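Long-range contacts in chitin oligosaccahride binding protein NagB1 (Paenibacillus sp. FPU-7, PDB 7EHP), which binds chitin oligosaccharides such as diacetylchitobiose and triacetylchitotriose as an extracellular solute-binding protein, probably delivering them to an uptake transporter: residues D96-L101 with P324-S329; L113-F118 with I306-E311; V156-A161 with G214-G219; E227-F232 with M240-W245. All blocks are in the same frame, centred on the assembly; numbering follows the deposited sequence.

Contact 1: D96-L101 with P324-S329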
# COMPACT_ATOMS: atom_id res chain seq x y z
N ASP A 96 -20.82 -4.80 -10.37
CA ASP A 96 -20.09 -4.76 -11.63
C ASP A 96 -19.57 -3.36 -11.97
O ASP A 96 -19.14 -3.13 -13.09
CB ASP A 96 -20.96 -5.41 -12.71
CG ASP A 96 -22.32 -4.75 -12.85
OD1 ASP A 96 -22.58 -3.77 -12.10
OD2 ASP A 96 -23.15 -5.24 -13.65
N LYS A 97 -19.55 -2.45 -11.00
CA LYS A 97 -18.80 -1.23 -11.14
C LYS A 97 -17.43 -1.34 -10.44
O LYS A 97 -16.64 -0.39 -10.47
CB LYS A 97 -19.64 -0.03 -10.62
CG LYS A 97 -19.02 1.39 -10.70
CD LYS A 97 -20.04 2.50 -10.31
CE LYS A 97 -20.84 3.08 -11.49
NZ LYS A 97 -20.04 4.04 -12.32
N PHE A 98 -17.12 -2.52 -9.86
CA PHE A 98 -15.80 -2.85 -9.33
C PHE A 98 -15.05 -3.73 -10.32
O PHE A 98 -15.38 -4.92 -10.45
CB PHE A 98 -15.92 -3.59 -7.99
CG PHE A 98 -16.33 -2.73 -6.84
CD1 PHE A 98 -15.39 -1.99 -6.15
CD2 PHE A 98 -17.64 -2.71 -6.41
CE1 PHE A 98 -15.76 -1.22 -5.07
CE2 PHE A 98 -18.01 -1.94 -5.32
CZ PHE A 98 -17.08 -1.20 -4.65
N PRO A 99 -14.03 -3.24 -11.01
CA PRO A 99 -13.28 -4.12 -11.92
C PRO A 99 -12.61 -5.31 -11.23
O PRO A 99 -12.32 -6.31 -11.90
CB PRO A 99 -12.27 -3.17 -12.58
CG PRO A 99 -12.24 -1.95 -11.70
CD PRO A 99 -13.62 -1.83 -11.15
N ASN A 100 -12.37 -5.25 -9.92
CA ASN A 100 -11.53 -6.27 -9.29
C ASN A 100 -11.82 -6.33 -7.79
O ASN A 100 -11.43 -5.42 -7.05
CB ASN A 100 -10.06 -5.97 -9.57
CG ASN A 100 -9.14 -7.12 -9.20
OD1 ASN A 100 -9.43 -7.92 -8.30
ND2 ASN A 100 -8.01 -7.20 -9.90
N LEU A 101 -12.49 -7.39 -7.36
CA LEU A 101 -12.72 -7.67 -5.95
C LEU A 101 -12.00 -8.94 -5.49
O LEU A 101 -12.36 -9.50 -4.44
CB LEU A 101 -14.22 -7.80 -5.67
CG LEU A 101 -15.10 -6.60 -6.01
CD1 LEU A 101 -16.60 -6.97 -5.88
CD2 LEU A 101 -14.74 -5.45 -5.09
N PRO A 324 -8.87 5.55 -8.50
CA PRO A 324 -10.17 4.94 -8.20
C PRO A 324 -10.10 3.43 -8.21
O PRO A 324 -9.40 2.82 -9.02
CB PRO A 324 -11.06 5.45 -9.33
CG PRO A 324 -10.11 5.69 -10.46
CD PRO A 324 -8.90 6.28 -9.78
N ALA A 325 -10.86 2.82 -7.30
CA ALA A 325 -11.07 1.38 -7.35
C ALA A 325 -12.26 0.99 -8.21
O ALA A 325 -12.37 -0.19 -8.58
CB ALA A 325 -11.24 0.82 -5.94
N MET A 326 -13.15 1.93 -8.56
CA MET A 326 -14.33 1.62 -9.37
C MET A 326 -14.22 2.20 -10.78
O MET A 326 -13.33 2.99 -11.09
CB MET A 326 -15.62 2.12 -8.68
CG MET A 326 -15.66 1.94 -7.16
SD MET A 326 -17.01 2.77 -6.28
CE MET A 326 -18.38 1.70 -6.62
N LYS A 327 -15.13 1.76 -11.65
CA LYS A 327 -15.19 2.28 -13.01
C LYS A 327 -15.81 3.67 -13.00
O LYS A 327 -16.88 3.88 -12.42
CB LYS A 327 -16.01 1.34 -13.91
CG LYS A 327 -15.55 -0.12 -13.89
CD LYS A 327 -15.66 -0.76 -15.29
CE LYS A 327 -15.35 -2.27 -15.28
NZ LYS A 327 -16.45 -3.10 -14.70
N LEU A 328 -15.14 4.63 -13.66
CA LEU A 328 -15.54 6.03 -13.67
C LEU A 328 -15.98 6.47 -15.06
O LEU A 328 -15.56 5.92 -16.08
CB LEU A 328 -14.39 6.93 -13.20
CG LEU A 328 -14.33 7.27 -11.71
CD1 LEU A 328 -14.27 6.01 -10.87
CD2 LEU A 328 -13.11 8.11 -11.44
N SER A 329 -16.84 7.51 -15.08
CA SER A 329 -17.36 8.05 -16.34
C SER A 329 -16.41 9.07 -16.94
O SER A 329 -16.18 9.06 -18.16
CB SER A 329 -18.74 8.70 -16.12
OG SER A 329 -19.76 7.75 -15.83
O HOH W 1 -12.47 -2.96 -8.05
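The backbone N-H of K327 is directed at the carbonyl of K97, with K327 N 2.9 Å from K97 O and an angle of 164° at the hydrogen. The bond joins two loops of a solute-binding fold of the periplasmic-binding-protein clan, one leading from helix 86-92 to strand 105-106, the other following strand 323-324. A lysine from each loop then ends on a main-chain oxygen of the other. K97 sends its CG anti to the backbone N (chi1 -179°); CG and CD pass the K327 carbonyl, and K97 NZ bonds to K327 O at 3.2 Å. In the reverse direction, K327 NZ makes a weak bond to D96 O at 3.1 Å. P99 and the K327 side chain slide past each other in opposite directions, P99 CD lying 3.8 Å from K327 CG. Beside these polar contacts lies an apolar one between F98 and M326. The methyl CE of M326 sits over one face of the F98 ring, 4.1 Å from its centroid, while SD approaches obliquely in a Met-aromatic contact. L113 of strand 109-125 also touches F98, and Y308 touches M326. A water spans the loops where F98 presents an edge: lying in the plane of that ring, it accepts from N100 N at 3.0 Å and donates to A325 O at 2.8 Å.

Contact 2: L113-F118 with I306-E311. With NAG (2-acetamido-2-deoxy-beta-D-glucopyranose), chain C.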
# COMPACT_ATOMS: atom_id res chain seq x y z
N LEU A 113 -14.67 -4.19 0.40
CA LEU A 113 -14.71 -3.38 -0.81
C LEU A 113 -13.49 -2.48 -0.84
O LEU A 113 -13.29 -1.68 0.11
CB LEU A 113 -16.01 -2.56 -0.89
CG LEU A 113 -17.33 -3.33 -0.95
CD1 LEU A 113 -18.55 -2.39 -0.87
CD2 LEU A 113 -17.40 -4.23 -2.18
N PRO A 114 -12.65 -2.55 -1.88
CA PRO A 114 -11.51 -1.64 -1.97
C PRO A 114 -11.98 -0.23 -2.27
O PRO A 114 -12.87 -0.02 -3.10
CB PRO A 114 -10.69 -2.21 -3.13
CG PRO A 114 -11.73 -2.84 -4.00
CD PRO A 114 -12.68 -3.48 -3.02
N THR A 115 -11.39 0.75 -1.58
CA THR A 115 -11.72 2.13 -1.86
C THR A 115 -10.76 2.76 -2.85
O THR A 115 -11.02 3.87 -3.31
CB THR A 115 -11.70 3.00 -0.60
OG1 THR A 115 -10.43 2.87 0.05
CG2 THR A 115 -12.86 2.63 0.36
N ALA A 116 -9.65 2.09 -3.14
CA ALA A 116 -8.63 2.65 -4.01
C ALA A 116 -7.97 1.55 -4.83
O ALA A 116 -7.94 0.39 -4.42
CB ALA A 116 -7.54 3.39 -3.22
N TYR A 117 -7.44 1.94 -5.98
CA TYR A 117 -6.41 1.18 -6.67
C TYR A 117 -5.06 1.82 -6.36
O TYR A 117 -4.93 3.05 -6.39
CB TYR A 117 -6.66 1.17 -8.18
CG TYR A 117 -5.49 0.67 -8.99
CD1 TYR A 117 -5.28 -0.69 -9.16
CD2 TYR A 117 -4.59 1.56 -9.58
CE1 TYR A 117 -4.22 -1.16 -9.91
CE2 TYR A 117 -3.54 1.10 -10.33
CZ TYR A 117 -3.36 -0.27 -10.49
OH TYR A 117 -2.30 -0.73 -11.23
N PHE A 118 -4.07 1.00 -6.05
CA PHE A 118 -2.74 1.51 -5.74
C PHE A 118 -1.74 0.98 -6.75
O PHE A 118 -1.93 -0.09 -7.33
CB PHE A 118 -2.31 1.12 -4.29
CG PHE A 118 -1.69 -0.25 -4.17
CD1 PHE A 118 -0.32 -0.44 -4.38
CD2 PHE A 118 -2.47 -1.35 -3.83
CE1 PHE A 118 0.25 -1.72 -4.27
CE2 PHE A 118 -1.91 -2.62 -3.72
CZ PHE A 118 -0.55 -2.80 -3.93
N ILE A 306 -22.59 5.75 -0.07
CA ILE A 306 -21.94 7.05 -0.20
C ILE A 306 -20.47 6.89 -0.59
O ILE A 306 -19.99 7.49 -1.56
CB ILE A 306 -22.12 7.86 1.10
CG1 ILE A 306 -23.61 8.06 1.38
CG2 ILE A 306 -21.42 9.20 1.02
CD1 ILE A 306 -23.98 8.15 2.86
N MET A 307 -19.72 6.07 0.15
CA MET A 307 -18.28 5.95 -0.12
C MET A 307 -18.02 5.39 -1.52
O MET A 307 -17.17 5.90 -2.26
CB MET A 307 -17.62 5.06 0.94
CG MET A 307 -16.13 4.71 0.69
SD MET A 307 -15.05 6.16 0.69
CE MET A 307 -14.55 6.23 2.40
N TYR A 308 -18.74 4.35 -1.90
CA TYR A 308 -18.49 3.67 -3.16
C TYR A 308 -19.41 4.24 -4.24
O TYR A 308 -20.29 3.58 -4.79
CB TYR A 308 -18.66 2.17 -2.98
CG TYR A 308 -17.72 1.64 -1.93
CD1 TYR A 308 -16.39 1.40 -2.24
CD2 TYR A 308 -18.16 1.38 -0.63
CE1 TYR A 308 -15.51 0.93 -1.28
CE2 TYR A 308 -17.29 0.91 0.34
CZ TYR A 308 -15.96 0.69 0.00
OH TYR A 308 -15.09 0.21 0.95
N SER A 309 -19.17 5.50 -4.54
CA SER A 309 -19.93 6.25 -5.52
C SER A 309 -18.95 6.99 -6.40
O SER A 309 -17.81 7.26 -6.01
CB SER A 309 -20.88 7.26 -4.85
OG SER A 309 -20.11 8.32 -4.29
N GLU A 310 -19.41 7.36 -7.59
CA GLU A 310 -18.54 8.11 -8.47
C GLU A 310 -18.21 9.48 -7.89
O GLU A 310 -17.10 9.98 -8.09
CB GLU A 310 -19.16 8.19 -9.87
CG GLU A 310 -18.41 9.10 -10.83
CD GLU A 310 -18.65 8.74 -12.29
OE1 GLU A 310 -19.15 7.62 -12.55
OE2 GLU A 310 -18.33 9.59 -13.15
N GLU A 311 -19.14 10.05 -7.11
CA GLU A 311 -18.87 11.33 -6.46
C GLU A 311 -17.67 11.23 -5.52
O GLU A 311 -16.76 12.07 -5.56
CB GLU A 311 -20.11 11.80 -5.68
CG GLU A 311 -19.77 12.93 -4.70
CD GLU A 311 -20.89 13.26 -3.72
OE1 GLU A 311 -21.89 12.51 -3.65
OE2 GLU A 311 -20.76 14.28 -3.01
C1 NAG C . -0.22 0.07 2.68
C2 NAG C . 0.13 -1.05 3.65
C3 NAG C . 1.08 -2.03 2.98
C4 NAG C . 0.48 -2.55 1.69
C5 NAG C . 0.10 -1.38 0.78
C6 NAG C . -0.61 -1.81 -0.49
C7 NAG C . 0.15 -0.82 6.09
C8 NAG C . 0.85 -0.24 7.27
N2 NAG C . 0.69 -0.54 4.89
O3 NAG C . 1.32 -3.12 3.87
O4 NAG C . 1.40 -3.38 1.00
O5 NAG C . -0.79 -0.48 1.47
O6 NAG C . -1.73 -2.64 -0.22
O7 NAG C . -0.86 -1.53 6.21
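The phenol ring of Y308 is sandwiched between M307 and L113. On one face M307 CG stands 3.9 Å above the plane, over the ring centre; on the opposite face L113 CD1 is 3.7 Å above the plane, offset toward the rim. L113 CB comes in over that same ring, 3.4 Å from Y308 CZ, and the P114 carbonyl meets the edge, with P114 O 3.3 Å from Y308 CE1. The hydroxyl is held as well: Y308 OH donates to L113 O at 2.7 Å, standing out of the carbonyl plane by 43°. T115 adds a methyl, CG2, placed anti to the carbonyl carbon and 3.3 Å from Y308 OH; it also meets M307 CG. The tyrosine lies at the joint between helices 294-307 and 310-320, at the centre of an inverse gamma turn. S309 follows as N-cap of the second helix: its OG caps the N of M312, and S309 OG bonds back to I306 O at 2.9 Å. Strand 109-125, against which this joint packs, runs on into the glycan pocket, to which T115, A116 and F118 belong. T115 O takes bonds from the side-chain amides of Q313 and Q316 of the second helix. Further along, F118 turns a ring face to the sugar, where C6 of the chain C NAG stands 3.5 Å above the ring centre.

Contact 3: V156-A161 with G214-G219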
# COMPACT_ATOMS: atom_id res chain seq x y z
N VAL A 156 20.00 13.22 -1.55
CA VAL A 156 19.73 11.82 -1.20
C VAL A 156 19.14 11.13 -2.42
O VAL A 156 18.20 11.67 -3.02
CB VAL A 156 18.77 11.75 -0.00
CG1 VAL A 156 18.31 10.32 0.25
CG2 VAL A 156 19.42 12.31 1.24
N PRO A 157 19.69 10.01 -2.88
CA PRO A 157 19.09 9.35 -4.05
C PRO A 157 17.64 8.90 -3.79
O PRO A 157 16.73 9.31 -4.53
CB PRO A 157 20.02 8.16 -4.28
CG PRO A 157 21.36 8.69 -3.79
CD PRO A 157 20.96 9.37 -2.50
N PHE A 158 17.42 8.09 -2.76
CA PHE A 158 16.08 7.60 -2.42
C PHE A 158 15.75 8.09 -1.02
O PHE A 158 16.32 7.59 -0.04
CB PHE A 158 16.00 6.06 -2.46
CG PHE A 158 15.90 5.47 -3.83
CD1 PHE A 158 14.70 5.46 -4.51
CD2 PHE A 158 17.01 4.85 -4.41
CE1 PHE A 158 14.62 4.91 -5.78
CE2 PHE A 158 16.93 4.27 -5.67
CZ PHE A 158 15.73 4.30 -6.36
N ALA A 159 14.82 9.05 -0.91
CA ALA A 159 14.23 9.36 0.38
C ALA A 159 13.65 8.08 0.97
O ALA A 159 12.98 7.31 0.27
CB ALA A 159 13.12 10.41 0.23
N PHE A 160 13.91 7.84 2.26
CA PHE A 160 13.69 6.50 2.82
C PHE A 160 13.64 6.57 4.34
O PHE A 160 14.53 7.13 4.98
CB PHE A 160 14.79 5.53 2.32
CG PHE A 160 14.66 4.13 2.83
CD1 PHE A 160 13.55 3.35 2.52
CD2 PHE A 160 15.67 3.55 3.59
CE1 PHE A 160 13.43 2.05 2.98
CE2 PHE A 160 15.56 2.25 4.06
CZ PHE A 160 14.43 1.49 3.75
N ALA A 161 12.59 6.01 4.93
CA ALA A 161 12.44 5.99 6.38
C ALA A 161 11.97 4.61 6.78
O ALA A 161 11.01 4.11 6.19
CB ALA A 161 11.45 7.08 6.82
N GLY A 214 24.70 3.89 0.16
CA GLY A 214 24.03 5.08 0.64
C GLY A 214 23.04 5.67 -0.33
O GLY A 214 22.77 6.87 -0.28
N TYR A 215 22.51 4.86 -1.24
CA TYR A 215 21.49 5.33 -2.17
C TYR A 215 20.11 5.32 -1.53
O TYR A 215 19.29 6.20 -1.79
CB TYR A 215 21.50 4.47 -3.43
CG TYR A 215 22.76 4.62 -4.26
CD1 TYR A 215 23.69 5.60 -3.97
CD2 TYR A 215 23.01 3.78 -5.34
CE1 TYR A 215 24.83 5.76 -4.73
CE2 TYR A 215 24.15 3.93 -6.11
CZ TYR A 215 25.05 4.92 -5.79
OH TYR A 215 26.19 5.08 -6.54
N LEU A 216 19.83 4.32 -0.70
CA LEU A 216 18.75 4.42 0.25
C LEU A 216 19.21 5.29 1.40
O LEU A 216 20.32 5.10 1.92
CB LEU A 216 18.36 3.03 0.75
CG LEU A 216 17.47 2.26 -0.22
CD1 LEU A 216 17.43 0.77 0.13
CD2 LEU A 216 16.05 2.85 -0.19
N GLN A 217 18.39 6.27 1.78
CA GLN A 217 18.78 7.29 2.74
C GLN A 217 19.39 6.71 4.02
O GLN A 217 18.77 5.90 4.71
CB GLN A 217 17.56 8.13 3.09
CG GLN A 217 17.80 9.12 4.20
CD GLN A 217 16.85 10.28 4.11
OE1 GLN A 217 15.73 10.14 3.62
NE2 GLN A 217 17.29 11.44 4.57
N GLU A 218 20.60 7.16 4.34
CA GLU A 218 21.29 6.68 5.53
C GLU A 218 20.64 7.22 6.80
O GLU A 218 20.07 8.31 6.81
CB GLU A 218 22.76 7.08 5.49
CG GLU A 218 23.54 6.41 4.39
CD GLU A 218 24.92 7.00 4.26
OE1 GLU A 218 25.14 7.83 3.35
OE2 GLU A 218 25.77 6.65 5.11
N GLY A 219 20.75 6.45 7.88
CA GLY A 219 20.12 6.81 9.14
C GLY A 219 18.62 6.58 9.18
O GLY A 219 17.95 7.16 10.04
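L216 and F160 cross with the methyl CD2 of L216 over one face of the F160 ring, 3.8 Å from the centroid and offset toward the rim. The next residue, Q217, points toward segment 156-161. Its CG is anti to the backbone N (chi1 173°) and the chain beyond is extended; Q217 OE1 accepts from F160 N at 3.2 Å through an in-plane lone pair, with 158° at the hydrogen. The side-chain amide thus takes up the F160 N-H beyond the bridge, while V156 CG1 packs on Q217 CB at 3.7 Å. The backbones themselves make a single beta bridge, F158 with L216, formed by F158 N to Y215 O at 2.8 Å and Q217 N to F158 O at 3.1 Å. Y215 O also lies in the plane of the F158 ring, at its edge. P157 CG meets the Y215 ring obliquely, 3.9 Å from Y215 CD1. G214, just before, ends helix 198-213 in a Schellman motif. The bridge thus links the loop leaving that helix to strand 156-159, with F158 reaching L143 of helix 140-152, F160 reaching Y207 of helix 198-213, and A159 touching strand 237-243.

Contact 4: E227-F232 with M240-W245. With NAG (2-acetamido-2-deoxy-beta-D-glucopyranose), chain B; NAG (2-acetamido-2-deoxy-beta-D-glucopyranose), chain C.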
# COMPACT_ATOMS: atom_id res chain seq x y z
N GLU A 227 8.53 10.89 7.26
CA GLU A 227 9.77 11.64 7.08
C GLU A 227 10.37 11.43 5.69
O GLU A 227 11.00 12.34 5.14
CB GLU A 227 10.76 11.25 8.18
CG GLU A 227 10.25 11.73 9.54
CD GLU A 227 11.26 11.61 10.66
OE1 GLU A 227 12.26 12.36 10.66
OE2 GLU A 227 11.03 10.78 11.57
N GLN A 228 10.18 10.25 5.08
CA GLN A 228 10.64 10.10 3.71
C GLN A 228 9.85 10.99 2.76
O GLN A 228 10.40 11.53 1.79
CB GLN A 228 10.57 8.63 3.29
CG GLN A 228 9.23 8.08 2.83
CD GLN A 228 9.41 6.77 2.09
OE1 GLN A 228 10.32 5.99 2.40
NE2 GLN A 228 8.54 6.50 1.11
N GLN A 229 8.57 11.22 3.07
CA GLN A 229 7.77 12.11 2.24
C GLN A 229 8.15 13.56 2.47
O GLN A 229 8.16 14.36 1.53
CB GLN A 229 6.28 11.86 2.53
CG GLN A 229 5.86 10.45 2.10
CD GLN A 229 4.44 10.07 2.49
OE1 GLN A 229 3.75 10.82 3.19
NE2 GLN A 229 3.99 8.92 2.03
N TYR A 230 8.50 13.92 3.71
CA TYR A 230 9.05 15.26 3.93
C TYR A 230 10.29 15.47 3.06
O TYR A 230 10.38 16.46 2.32
CB TYR A 230 9.41 15.47 5.40
CG TYR A 230 8.32 15.28 6.43
CD1 TYR A 230 6.96 15.44 6.12
CD2 TYR A 230 8.66 14.98 7.74
CE1 TYR A 230 5.97 15.28 7.13
CE2 TYR A 230 7.70 14.80 8.73
CZ TYR A 230 6.37 14.95 8.43
OH TYR A 230 5.47 14.77 9.46
N ALA A 231 11.25 14.53 3.14
CA ALA A 231 12.52 14.72 2.44
C ALA A 231 12.30 14.90 0.95
O ALA A 231 12.88 15.81 0.34
CB ALA A 231 13.46 13.53 2.69
N PHE A 232 11.45 14.06 0.36
CA PHE A 232 11.18 14.19 -1.07
C PHE A 232 10.47 15.50 -1.39
O PHE A 232 10.85 16.22 -2.32
CB PHE A 232 10.36 13.00 -1.55
CG PHE A 232 10.07 13.04 -3.01
CD1 PHE A 232 11.10 12.91 -3.94
CD2 PHE A 232 8.77 13.23 -3.47
CE1 PHE A 232 10.85 12.96 -5.30
CE2 PHE A 232 8.50 13.29 -4.82
CZ PHE A 232 9.55 13.14 -5.75
N MET A 240 11.92 8.76 -4.46
CA MET A 240 11.29 8.14 -3.30
C MET A 240 10.44 6.99 -3.80
O MET A 240 9.50 7.24 -4.57
CB MET A 240 10.42 9.13 -2.55
CG MET A 240 9.61 8.50 -1.42
SD MET A 240 8.71 9.76 -0.51
CE MET A 240 7.29 10.00 -1.59
N PHE A 241 10.72 5.77 -3.36
CA PHE A 241 9.83 4.65 -3.67
C PHE A 241 8.67 4.67 -2.69
O PHE A 241 8.87 4.66 -1.47
CB PHE A 241 10.59 3.32 -3.60
CG PHE A 241 9.83 2.14 -4.15
CD1 PHE A 241 8.81 1.56 -3.43
CD2 PHE A 241 10.14 1.61 -5.40
CE1 PHE A 241 8.09 0.47 -3.94
CE2 PHE A 241 9.42 0.51 -5.93
CZ PHE A 241 8.40 -0.04 -5.19
N ASP A 242 7.44 4.67 -3.21
CA ASP A 242 6.26 4.81 -2.36
C ASP A 242 5.03 4.38 -3.13
O ASP A 242 5.08 4.11 -4.34
CB ASP A 242 6.12 6.27 -1.86
CG ASP A 242 5.48 6.36 -0.49
OD1 ASP A 242 4.80 5.39 -0.09
OD2 ASP A 242 5.68 7.39 0.20
N GLY A 243 3.91 4.32 -2.43
CA GLY A 243 2.65 4.02 -3.05
C GLY A 243 1.96 5.26 -3.57
O GLY A 243 2.24 6.38 -3.13
N SER A 244 1.03 5.05 -4.51
CA SER A 244 0.28 6.17 -5.09
C SER A 244 -0.49 6.97 -4.03
O SER A 244 -0.74 8.17 -4.22
CB SER A 244 -0.69 5.64 -6.15
OG SER A 244 -1.45 4.59 -5.60
N TRP A 245 -0.87 6.33 -2.92
CA TRP A 245 -1.59 7.03 -1.85
C TRP A 245 -0.76 8.17 -1.26
O TRP A 245 -1.31 9.04 -0.58
CB TRP A 245 -1.99 6.06 -0.73
CG TRP A 245 -0.78 5.43 -0.10
CD1 TRP A 245 0.06 5.99 0.85
CD2 TRP A 245 -0.23 4.14 -0.41
NE1 TRP A 245 1.08 5.11 1.14
CE2 TRP A 245 0.92 3.97 0.39
CE3 TRP A 245 -0.60 3.13 -1.29
CZ2 TRP A 245 1.70 2.82 0.34
CZ3 TRP A 245 0.17 1.98 -1.34
CH2 TRP A 245 1.30 1.83 -0.53
C1 NAG B . -3.53 4.12 2.92
C2 NAG B . -3.66 3.13 1.77
C3 NAG B . -2.93 1.83 2.10
C4 NAG B . -1.52 2.09 2.64
C5 NAG B . -1.52 3.23 3.67
C6 NAG B . -0.15 3.65 4.16
C7 NAG B . -5.79 3.62 0.63
C8 NAG B . -7.20 3.16 0.40
N2 NAG B . -5.06 2.86 1.45
O1 NAG B . -4.23 5.28 2.63
O3 NAG B . -2.91 1.00 0.94
O4 NAG B . -1.13 0.93 3.37
O5 NAG B . -2.17 4.40 3.15
O6 NAG B . -0.28 4.47 5.32
O7 NAG B . -5.35 4.65 0.12
C1 NAG C . -0.22 0.07 2.68
C2 NAG C . 0.13 -1.05 3.65
C3 NAG C . 1.08 -2.03 2.98
C4 NAG C . 0.48 -2.55 1.69
C5 NAG C . 0.10 -1.38 0.78
C6 NAG C . -0.61 -1.81 -0.49
C7 NAG C . 0.15 -0.82 6.09
C8 NAG C . 0.85 -0.24 7.27
N2 NAG C . 0.69 -0.54 4.89
O3 NAG C . 1.32 -3.12 3.87
O4 NAG C . 1.40 -3.38 1.00
O5 NAG C . -0.79 -0.48 1.47
O6 NAG C . -1.73 -2.64 -0.22
O7 NAG C . -0.86 -1.53 6.21
O HOH W 2 10.70 3.92 0.42
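Two glutamines in succession on one helix, Q228 and Q229, converge on the same carboxylate oxygen of D242, buried in the protein. Q229 NE2 makes the straighter bond to D242 OD2, 2.9 Å and 172°, meeting it on the syn side. Q228 NE2 adds a weak bond to D242 OD2 at 3.1 Å, its amide turned 88° from the carboxylate plane. The other oxygen, D242 OD1, accepts from G243 N at 2.7 Å and is hydrogen-bonded to Y225 OH, so both oxygens are engaged twice, consistent with a charged carboxylate. Q228 NE2 also donates to F241 O at 3.2 Å, from above the carbonyl plane, and a water donating to both Q228 OE1 and F241 O bridges the same pair a second time. Beside this polar cluster, M240 crosses F232 at about a right angle: M240 SD lies 3.8 Å from F232 CB and reaches the ring obliquely as a Met-aromatic contact. Helix 225-233 is thereby held against strand 237-243. The chain continues into the sugar site, where Y225 OH also bonds to W245 NE1 and so connects the D242 cluster to the indole. G243 CA backs one face of W245; over the opposite face, C4 of the chain B NAG stands 3.8 Å above the centre, and C5 of the chain C NAG is 3.7 Å from W245 CH2. Such an aromatic platform under successive sugar rings is typical of a carbohydrate-binding site.

How the contacts relate
Contacts 1 and 2 lie about 8 Å apart between centres and touch, M326 and A325 packing on Y308 and P114. Contacts 3 and 4 form a second cluster, with centres about 11 Å apart and A159 and F160 against Q228. Contacts 1 and 3 are on opposite sides of the chain's centre, with centres about 36 Å apart. Along the chain, contact 1 spans contact 2, which in turn spans contacts 3 and 4 in series. The mixed sheet connects the clusters: strand 109-125 of contact 2 neighbours strand 237-243 of contact 4, which neighbours strand 156-159 of contact 3. F118 and W245 meet beside the chain C NAG, so the glycan is bound where the clusters adjoin.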